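Local coordinates for protein multicopper oxidase (Arthrobacter sp. FB24, PDB 3GDC) that probably oxidises phenol-like substrates one electron at a time, as laccases do, and passes the electrons through bound copper ions to reduce dioxygen to water, at residues A[119-124]-A[148-153]; A[61-66]-A[170-175]; A[184-187]-A[191-194]. All coordinates share one frame; numbering follows the deposited sequence.

Contact 1. Residues A[119-124]-A[148-153]; sequences YEFDAT and GGFIVE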
loop_
_atom_site.group_PDB
_atom_site.type_symbol
_atom_site.label_atom_id
_atom_site.label_comp_id
_atom_site.label_asym_id
_atom_site.label_seq_id
_atom_site.Cartn_x
_atom_site.Cartn_y
_atom_site.Cartn_z
ATOM N N TYR A 119 22.426 -11.884 -21.169
ATOM C CA TYR A 119 20.998 -12.091 -20.943
ATOM C C TYR A 119 20.268 -11.802 -22.237
ATOM O O TYR A 119 20.516 -10.778 -22.867
ATOM C CB TYR A 119 20.470 -11.188 -19.814
ATOM C CG TYR A 119 21.117 -11.482 -18.486
ATOM C CD1 TYR A 119 20.634 -12.508 -17.668
ATOM C CD2 TYR A 119 22.214 -10.736 -18.045
ATOM C CE1 TYR A 119 21.241 -12.792 -16.447
ATOM C CE2 TYR A 119 22.822 -11.003 -16.831
ATOM C CZ TYR A 119 22.325 -12.032 -16.034
ATOM O OH TYR A 119 22.923 -12.310 -14.831
ATOM N N GLU A 120 19.380 -12.715 -22.623
ATOM C CA GLU A 120 18.591 -12.601 -23.847
ATOM C C GLU A 120 17.122 -12.888 -23.568
ATOM O O GLU A 120 16.792 -13.874 -22.913
ATOM C CB GLU A 120 19.105 -13.587 -24.907
ATOM C CG GLU A 120 20.617 -13.547 -25.125
ATOM C CD GLU A 120 21.084 -14.467 -26.245
ATOM O OE1 GLU A 120 20.229 -14.983 -27.007
ATOM O OE2 GLU A 120 22.318 -14.660 -26.371
ATOM N N PHE A 121 16.252 -12.012 -24.064
ATOM C CA PHE A 121 14.808 -12.170 -23.971
ATOM C C PHE A 121 14.133 -11.163 -24.892
ATOM O O PHE A 121 14.782 -10.279 -25.451
ATOM C CB PHE A 121 14.300 -12.011 -22.519
ATOM C CG PHE A 121 14.971 -10.899 -21.756
ATOM C CD1 PHE A 121 14.621 -9.568 -21.976
ATOM C CD2 PHE A 121 15.950 -11.184 -20.823
ATOM C CE1 PHE A 121 15.245 -8.538 -21.265
ATOM C CE2 PHE A 121 16.587 -10.157 -20.119
ATOM C CZ PHE A 121 16.228 -8.837 -20.349
ATOM N N ASP A 122 12.825 -11.302 -25.056
ATOM C CA ASP A 122 12.059 -10.336 -25.822
ATOM C C ASP A 122 11.535 -9.237 -24.899
ATOM O O ASP A 122 11.382 -9.460 -23.701
ATOM C CB ASP A 122 10.924 -11.024 -26.566
ATOM C CG ASP A 122 11.431 -11.925 -27.693
ATOM O OD1 ASP A 122 12.510 -11.637 -28.251
ATOM O OD2 ASP A 122 10.747 -12.916 -28.020
ATOM N N ALA A 123 11.300 -8.053 -25.450
ATOM C CA ALA A 123 10.770 -6.931 -24.665
ATOM C C ALA A 123 9.268 -7.146 -24.462
ATOM O O ALA A 123 8.446 -6.738 -25.291
ATOM C CB ALA A 123 11.056 -5.598 -25.361
ATOM N N THR A 124 8.924 -7.836 -23.377
ATOM C CA THR A 124 7.532 -8.170 -23.073
ATOM C C THR A 124 7.337 -8.319 -21.566
ATOM O O THR A 124 8.259 -8.753 -20.877
ATOM C CB THR A 124 7.108 -9.529 -23.679
ATOM O OG1 THR A 124 7.923 -9.847 -24.809
ATOM C CG2 THR A 124 5.653 -9.479 -24.087
ATOM N N GLY A 148 18.232 -0.631 -11.904
ATOM C CA GLY A 148 17.937 0.408 -12.895
ATOM C C GLY A 148 16.573 0.159 -13.479
ATOM O O GLY A 148 15.940 -0.876 -13.196
ATOM N N GLY A 149 16.112 1.110 -14.284
ATOM C CA GLY A 149 14.819 1.035 -14.922
ATOM C C GLY A 149 14.900 0.280 -16.242
ATOM O O GLY A 149 15.951 0.255 -16.899
ATOM N N PHE A 150 13.772 -0.289 -16.639
ATOM C CA PHE A 150 13.667 -1.046 -17.900
ATOM C C PHE A 150 12.289 -0.724 -18.465
ATOM O O PHE A 150 11.273 -1.192 -17.936
ATOM C CB PHE A 150 13.854 -2.534 -17.602
ATOM C CG PHE A 150 13.492 -3.461 -18.739
ATOM C CD1 PHE A 150 13.799 -3.137 -20.065
ATOM C CD2 PHE A 150 12.861 -4.681 -18.465
ATOM C CE1 PHE A 150 13.467 -4.017 -21.113
ATOM C CE2 PHE A 150 12.530 -5.567 -19.493
ATOM C CZ PHE A 150 12.832 -5.226 -20.826
ATOM N N ILE A 151 12.257 0.105 -19.511
ATOM C CA ILE A 151 11.019 0.663 -20.063
ATOM C C ILE A 151 10.721 0.009 -21.406
ATOM O O ILE A 151 11.566 0.019 -22.283
ATOM C CB ILE A 151 11.164 2.194 -20.298
ATOM C CG1 ILE A 151 11.699 2.900 -19.033
ATOM C CG2 ILE A 151 9.881 2.810 -20.874
ATOM C CD1 ILE A 151 10.872 2.703 -17.779
ATOM N N VAL A 152 9.530 -0.566 -21.545
ATOM C CA VAL A 152 9.096 -1.202 -22.794
ATOM C C VAL A 152 7.862 -0.468 -23.317
ATOM O O VAL A 152 6.772 -0.563 -22.736
ATOM C CB VAL A 152 8.788 -2.701 -22.610
ATOM C CG1 VAL A 152 8.302 -3.337 -23.928
ATOM C CG2 VAL A 152 9.996 -3.457 -22.078
ATOM N N GLU A 153 8.057 0.291 -24.392
ATOM C CA GLU A 153 6.997 1.064 -25.024
ATOM C C GLU A 153 6.011 0.155 -25.766
ATOM O O GLU A 153 6.432 -0.710 -26.541
ATOM C CB GLU A 153 7.603 2.078 -25.997
ATOM C CG GLU A 153 6.619 3.144 -26.494
ATOM C CD GLU A 153 6.539 4.348 -25.560
ATOM O OE1 GLU A 153 6.987 5.447 -25.958
ATOM O OE2 GLU A 153 6.045 4.201 -24.424
#
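Two torsions turn the rings of Phe-121 and Phe-150 toward each other: in Phe-121, CG sits between the backbone N and the carbonyl carbon (chi1 41°), while in Phe-150 it lies anti to the backbone N (chi1 168°). Sliding past one another in opposite directions, the side chains meet at Phe-121 CE1 and Phe-150 CZ, 4.1 Å apart, in an oblique approach. Phe-92 sits edge-to-face with each of them, and Leu-76 of strand 75-82 touches both. Two residues further on in each segment, at Ala-123 and Val-152, the second half of the contact is aliphatic. The methyl CB of Ala-123 is 3.8 Å from Val-152 CG1 and 4.1 Å from Val-152 CG2, so it faces both branches of the valine; CG1 also lies 3.7 Å from the carbonyl oxygen Ala-123 O. Ala-123, just after strand 116-122, is the centre of an inverse gamma turn. The two strands are not neighbours in hydrogen bonding: 116-122 pairs with 75-82, and 147-153 with 67-71 and 127-132. They face each other through their side chains, as strands do across the interior of a cupredoxin-type beta sandwich. With carbon meeting carbon almost throughout, cohesion here probably rests on dispersion and the exclusion of water, and Phe-92 joins the two rings in one aromatic cluster.

Contact 2. Residues A[61-66]-A[170-175]; sequences GRIPGP and NGYNTD. With CA (calcium ion), chain H.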
loop_
_atom_site.group_PDB
_atom_site.type_symbol
_atom_site.label_atom_id
_atom_site.label_comp_id
_atom_site.label_asym_id
_atom_site.label_seq_id
_atom_site.Cartn_x
_atom_site.Cartn_y
_atom_site.Cartn_z
ATOM N N GLY A 61 28.795 2.430 -13.412
ATOM C CA GLY A 61 29.322 3.531 -12.594
ATOM C C GLY A 61 28.327 4.620 -12.250
ATOM O O GLY A 61 28.717 5.762 -11.986
ATOM N N ARG A 62 27.042 4.278 -12.263
ATOM C CA ARG A 62 25.990 5.217 -11.866
ATOM C C ARG A 62 24.931 4.493 -11.045
ATOM O O ARG A 62 24.678 3.294 -11.248
ATOM C CB ARG A 62 25.340 5.865 -13.098
ATOM C CG ARG A 62 24.818 4.859 -14.114
ATOM C CD ARG A 62 23.337 5.130 -14.405
ATOM N NE ARG A 62 23.190 5.970 -15.548
ATOM C CZ ARG A 62 22.047 6.357 -16.102
ATOM N NH1 ARG A 62 20.850 6.010 -15.619
ATOM N NH2 ARG A 62 22.132 7.134 -17.154
ATOM N N ILE A 63 24.331 5.230 -10.109
ATOM C CA ILE A 63 23.206 4.758 -9.314
ATOM C C ILE A 63 22.099 5.802 -9.436
ATOM O O ILE A 63 22.331 6.954 -9.082
ATOM C CB ILE A 63 23.584 4.620 -7.805
ATOM C CG1 ILE A 63 24.738 3.636 -7.611
ATOM C CG2 ILE A 63 22.377 4.171 -7.016
ATOM C CD1 ILE A 63 25.251 3.565 -6.176
ATOM N N PRO A 64 20.910 5.429 -9.968
ATOM C CA PRO A 64 20.546 4.116 -10.517
ATOM C C PRO A 64 21.373 3.800 -11.764
ATOM O O PRO A 64 21.961 4.715 -12.364
ATOM C CB PRO A 64 19.068 4.294 -10.919
ATOM C CG PRO A 64 18.931 5.800 -11.157
ATOM C CD PRO A 64 19.792 6.385 -10.072
ATOM N N GLY A 65 21.368 2.525 -12.155
ATOM C CA GLY A 65 22.004 2.059 -13.385
ATOM C C GLY A 65 21.306 2.601 -14.625
ATOM O O GLY A 65 20.356 3.380 -14.526
ATOM N N PRO A 66 21.813 2.242 -15.815
ATOM C CA PRO A 66 21.205 2.691 -17.067
ATOM C C PRO A 66 19.697 2.450 -17.103
ATOM O O PRO A 66 19.218 1.394 -16.662
ATOM C CB PRO A 66 21.896 1.821 -18.123
ATOM C CG PRO A 66 23.223 1.504 -17.521
ATOM C CD PRO A 66 23.020 1.421 -16.036
ATOM N N ASN A 170 15.238 5.666 -4.091
ATOM C CA ASN A 170 16.089 4.738 -3.358
ATOM C C ASN A 170 16.439 5.230 -1.954
ATOM O O ASN A 170 15.962 6.284 -1.507
ATOM C CB ASN A 170 17.387 4.455 -4.140
ATOM C CG ASN A 170 18.308 5.676 -4.213
ATOM O OD1 ASN A 170 17.990 6.724 -3.657
ATOM N ND2 ASN A 170 19.452 5.539 -4.886
ATOM N N GLY A 171 17.275 4.446 -1.281
ATOM C CA GLY A 171 17.758 4.772 0.055
ATOM C C GLY A 171 19.215 4.395 0.156
ATOM O O GLY A 171 19.703 3.531 -0.585
ATOM N N TYR A 172 19.914 5.045 1.081
ATOM C CA TYR A 172 21.317 4.761 1.321
ATOM C C TYR A 172 21.526 4.384 2.770
ATOM O O TYR A 172 21.237 5.173 3.671
ATOM C CB TYR A 172 22.199 5.959 0.961
ATOM C CG TYR A 172 22.204 6.260 -0.523
ATOM C CD1 TYR A 172 22.876 5.420 -1.418
ATOM C CD2 TYR A 172 21.511 7.355 -1.029
ATOM C CE1 TYR A 172 22.873 5.678 -2.783
ATOM C CE2 TYR A 172 21.499 7.628 -2.400
ATOM C CZ TYR A 172 22.188 6.773 -3.267
ATOM O OH TYR A 172 22.185 7.001 -4.615
ATOM N N ASN A 173 21.992 3.154 2.959
ATOM C CA ASN A 173 22.360 2.619 4.257
ATOM C C ASN A 173 23.865 2.806 4.418
ATOM O O ASN A 173 24.670 2.038 3.872
ATOM C CB ASN A 173 21.955 1.141 4.335
ATOM C CG ASN A 173 22.271 0.506 5.684
ATOM O OD1 ASN A 173 22.864 1.138 6.567
ATOM N ND2 ASN A 173 21.868 -0.748 5.847
ATOM N N THR A 174 24.243 3.852 5.145
ATOM C CA THR A 174 25.646 4.254 5.226
ATOM C C THR A 174 26.391 3.697 6.450
ATOM O O THR A 174 27.614 3.593 6.423
ATOM C CB THR A 174 25.791 5.788 5.192
ATOM O OG1 THR A 174 25.157 6.345 6.346
ATOM C CG2 THR A 174 25.127 6.371 3.940
ATOM N N ASP A 175 25.670 3.344 7.513
ATOM C CA ASP A 175 26.324 2.975 8.777
ATOM C C ASP A 175 26.030 1.548 9.246
ATOM O O ASP A 175 26.249 1.214 10.414
ATOM C CB ASP A 175 25.996 3.998 9.886
ATOM C CG ASP A 175 24.501 4.065 10.231
ATOM O OD1 ASP A 175 23.760 3.075 10.021
ATOM O OD2 ASP A 175 24.065 5.128 10.738
HETATM CA CA CA H . 21.982 2.186 8.566
#
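The phenol of Tyr-172 brings its OH end to a methyl, CG2 of Ile-63, and the side chain of Asn-170 packs on the same isoleucine. Tyr-172 OH lies 3.7 Å from Ile-63 CG2, the two side chains sliding past each other in opposite directions, whereas the Asn-170 side chain crosses that of Ile-63 at about a right angle. Within the loop, a third flat group, the guanidinium of Arg-62, has Pro-66 CA 3.5 Å above one face, offset toward the rim. Its NH1 donates to Gly-65 O at 2.9 Å, but obliquely: the N-H...O angle is 133° and the donor stands above the carbonyl plane, 55° out of it. Arg-62 NH2 also forms a salt bridge with Asp-19. With CG1 beside the backbone N (chi1 -60°), CG2 of Ile-63 is anti to it, which points this methyl at strand 163-172; the side chain also packs on Phe-46, Ser-58 and Tyr-147. The hydroxyl of Tyr-172 is buried yet satisfied, by a hydrogen bond to Gly-187 O. Beyond Tyr-172 the strand runs out into a calcium-binding loop. Asn-173 OD1 binds the calcium ion at 2.4 Å and Asp-175 OD1 at 2.5 Å; Gly-176, Asp-179 and Glu-181 supply five more oxygens. The calcium ion, bound by residues of the connection between the antiparallel strands 163-172 and 182-185, probably steadies it. The contact thus packs the loop between strands 52-59 and 67-71, which contains a cis peptide before Pro-64, against a strand of the second cupredoxin-type half of the chain, an interface between the two domains.

Contact 3. Residues A[184-187]-A[191-194]; sequences SVNG and HFMD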
loop_
_atom_site.group_PDB
_atom_site.type_symbol
_atom_site.label_atom_id
_atom_site.label_comp_id
_atom_site.label_asym_id
_atom_site.label_seq_id
_atom_site.Cartn_x
_atom_site.Cartn_y
_atom_site.Cartn_z
ATOM N N SER A 184 16.761 9.289 -1.839
ATOM C CA SER A 184 16.898 10.133 -3.015
ATOM C C SER A 184 15.902 9.754 -4.095
ATOM O O SER A 184 15.282 8.696 -4.030
ATOM C CB SER A 184 18.338 10.090 -3.565
ATOM O OG SER A 184 18.524 9.072 -4.545
ATOM N N VAL A 185 15.730 10.666 -5.048
ATOM C CA VAL A 185 15.233 10.299 -6.363
ATOM C C VAL A 185 16.370 10.493 -7.365
ATOM O O VAL A 185 16.973 11.569 -7.454
ATOM C CB VAL A 185 13.931 11.044 -6.765
ATOM C CG1 VAL A 185 13.993 12.545 -6.444
ATOM C CG2 VAL A 185 13.628 10.831 -8.253
ATOM N N ASN A 186 16.687 9.428 -8.097
ATOM C CA ASN A 186 17.763 9.469 -9.094
ATOM C C ASN A 186 19.198 9.667 -8.604
ATOM O O ASN A 186 20.067 10.071 -9.366
ATOM C CB ASN A 186 17.395 10.425 -10.247
ATOM C CG ASN A 186 16.302 9.862 -11.117
ATOM O OD1 ASN A 186 15.911 8.702 -10.949
ATOM N ND2 ASN A 186 15.800 10.665 -12.053
ATOM N N GLY A 187 19.448 9.358 -7.334
ATOM C CA GLY A 187 20.808 9.143 -6.871
ATOM C C GLY A 187 21.345 10.033 -5.772
ATOM O O GLY A 187 22.152 9.571 -4.965
ATOM N N HIS A 191 18.986 16.775 -4.540
ATOM C CA HIS A 191 19.459 17.341 -5.811
ATOM C C HIS A 191 18.426 18.249 -6.486
ATOM O O HIS A 191 18.778 19.339 -6.987
ATOM C CB HIS A 191 19.927 16.236 -6.770
ATOM C CG HIS A 191 20.231 16.721 -8.156
ATOM N ND1 HIS A 191 21.454 17.253 -8.507
ATOM C CD2 HIS A 191 19.472 16.750 -9.277
ATOM C CE1 HIS A 191 21.432 17.590 -9.786
ATOM N NE2 HIS A 191 20.243 17.290 -10.276
ATOM N N PHE A 192 17.165 17.815 -6.510
ATOM C CA PHE A 192 16.123 18.564 -7.222
ATOM C C PHE A 192 15.564 19.749 -6.412
ATOM O O PHE A 192 14.692 20.481 -6.882
ATOM C CB PHE A 192 15.018 17.627 -7.739
ATOM C CG PHE A 192 15.517 16.617 -8.742
ATOM C CD1 PHE A 192 15.851 17.017 -10.044
ATOM C CD2 PHE A 192 15.693 15.283 -8.382
ATOM C CE1 PHE A 192 16.330 16.096 -10.988
ATOM C CE2 PHE A 192 16.170 14.337 -9.326
ATOM C CZ PHE A 192 16.490 14.753 -10.630
ATOM N N MET A 193 16.095 19.937 -5.210
ATOM C CA MET A 193 15.876 21.191 -4.469
ATOM C C MET A 193 16.738 22.275 -5.098
ATOM O O MET A 193 16.283 23.409 -5.300
ATOM C CB MET A 193 16.236 21.050 -2.990
ATOM C CG MET A 193 15.379 20.072 -2.189
ATOM S SD MET A 193 13.675 20.626 -1.995
ATOM C CE MET A 193 13.887 21.970 -0.806
ATOM N N ASP A 194 17.978 21.914 -5.413
ATOM C CA ASP A 194 18.956 22.859 -5.972
ATOM C C ASP A 194 18.839 23.005 -7.470
ATOM O O ASP A 194 19.162 24.068 -8.026
ATOM C CB ASP A 194 20.375 22.430 -5.605
ATOM C CG ASP A 194 20.643 22.548 -4.129
ATOM O OD1 ASP A 194 20.024 23.427 -3.486
ATOM O OD2 ASP A 194 21.473 21.771 -3.606
#
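Phe-192, from the short helix 191-194, lays one edge of its ring against the end of strand 182-185. Ring atom CE2 comes within 3.4 Å of the carbonyl oxygen Val-185 O, which lies near the ring plane, so a C-H edge rather than the pi face meets the oxygen. Beside it, Phe-192 CD2 is 3.8 Å from Val-185 CG1; the two side chains cross at about a right angle. Asn-186 CB completes this edge, 4.2 Å from Phe-192 CE2. One face of the ring is taken by its own neighbour, with His-191 CD2 3.6 Å above the plane and over the centre. The strand ends here in an ST motif: Ser-184 OG accepts from Gly-187 N at 3.0 Å, and both Asn-186 and Gly-187 have positive phi, Gly-187 at angles where a side chain would be jammed against the preceding carbonyl. Swapping Phe-192 for an alanine would probably open a gap beside Val-185 CG1 and take away the face over which His-191 CD2 sits. Asn-186, with CG anti to the carbonyl carbon (chi1 -71°), places its amide against strand 163-172, where OD1 accepts from Val-168 N and ND2 donates to Val-166 O; both ends of the buried amide are thereby held. Helix 13-18 also packs here, touching Asn-186 through Ile-16 and Leu-17 and Phe-192 through Thr-14.

Contacts 2 and 3 adjoin, their centres about 12 Å apart, and their strands 163-172 and 182-185 are neighbours in one sheet. The 61-66 loop touches contact 3 as well, with Pro-64 CD 3.6 Å from Asn-186 C. Contact 1 lies across the chain's centre from both, about 21 Å from contact 2 and 26 Å from contact 3 between centres, within the first domain. Gly-65 pairs by its backbone with Tyr-147, and the nearest atoms of contacts 1 and 2 are about 3 Å apart, without touching. None of the three binds copper: Phe-150, Ile-63 and Val-185 have side chains about 10, 12 and 13 Å from a copper ion. Calcium belongs to contact 2.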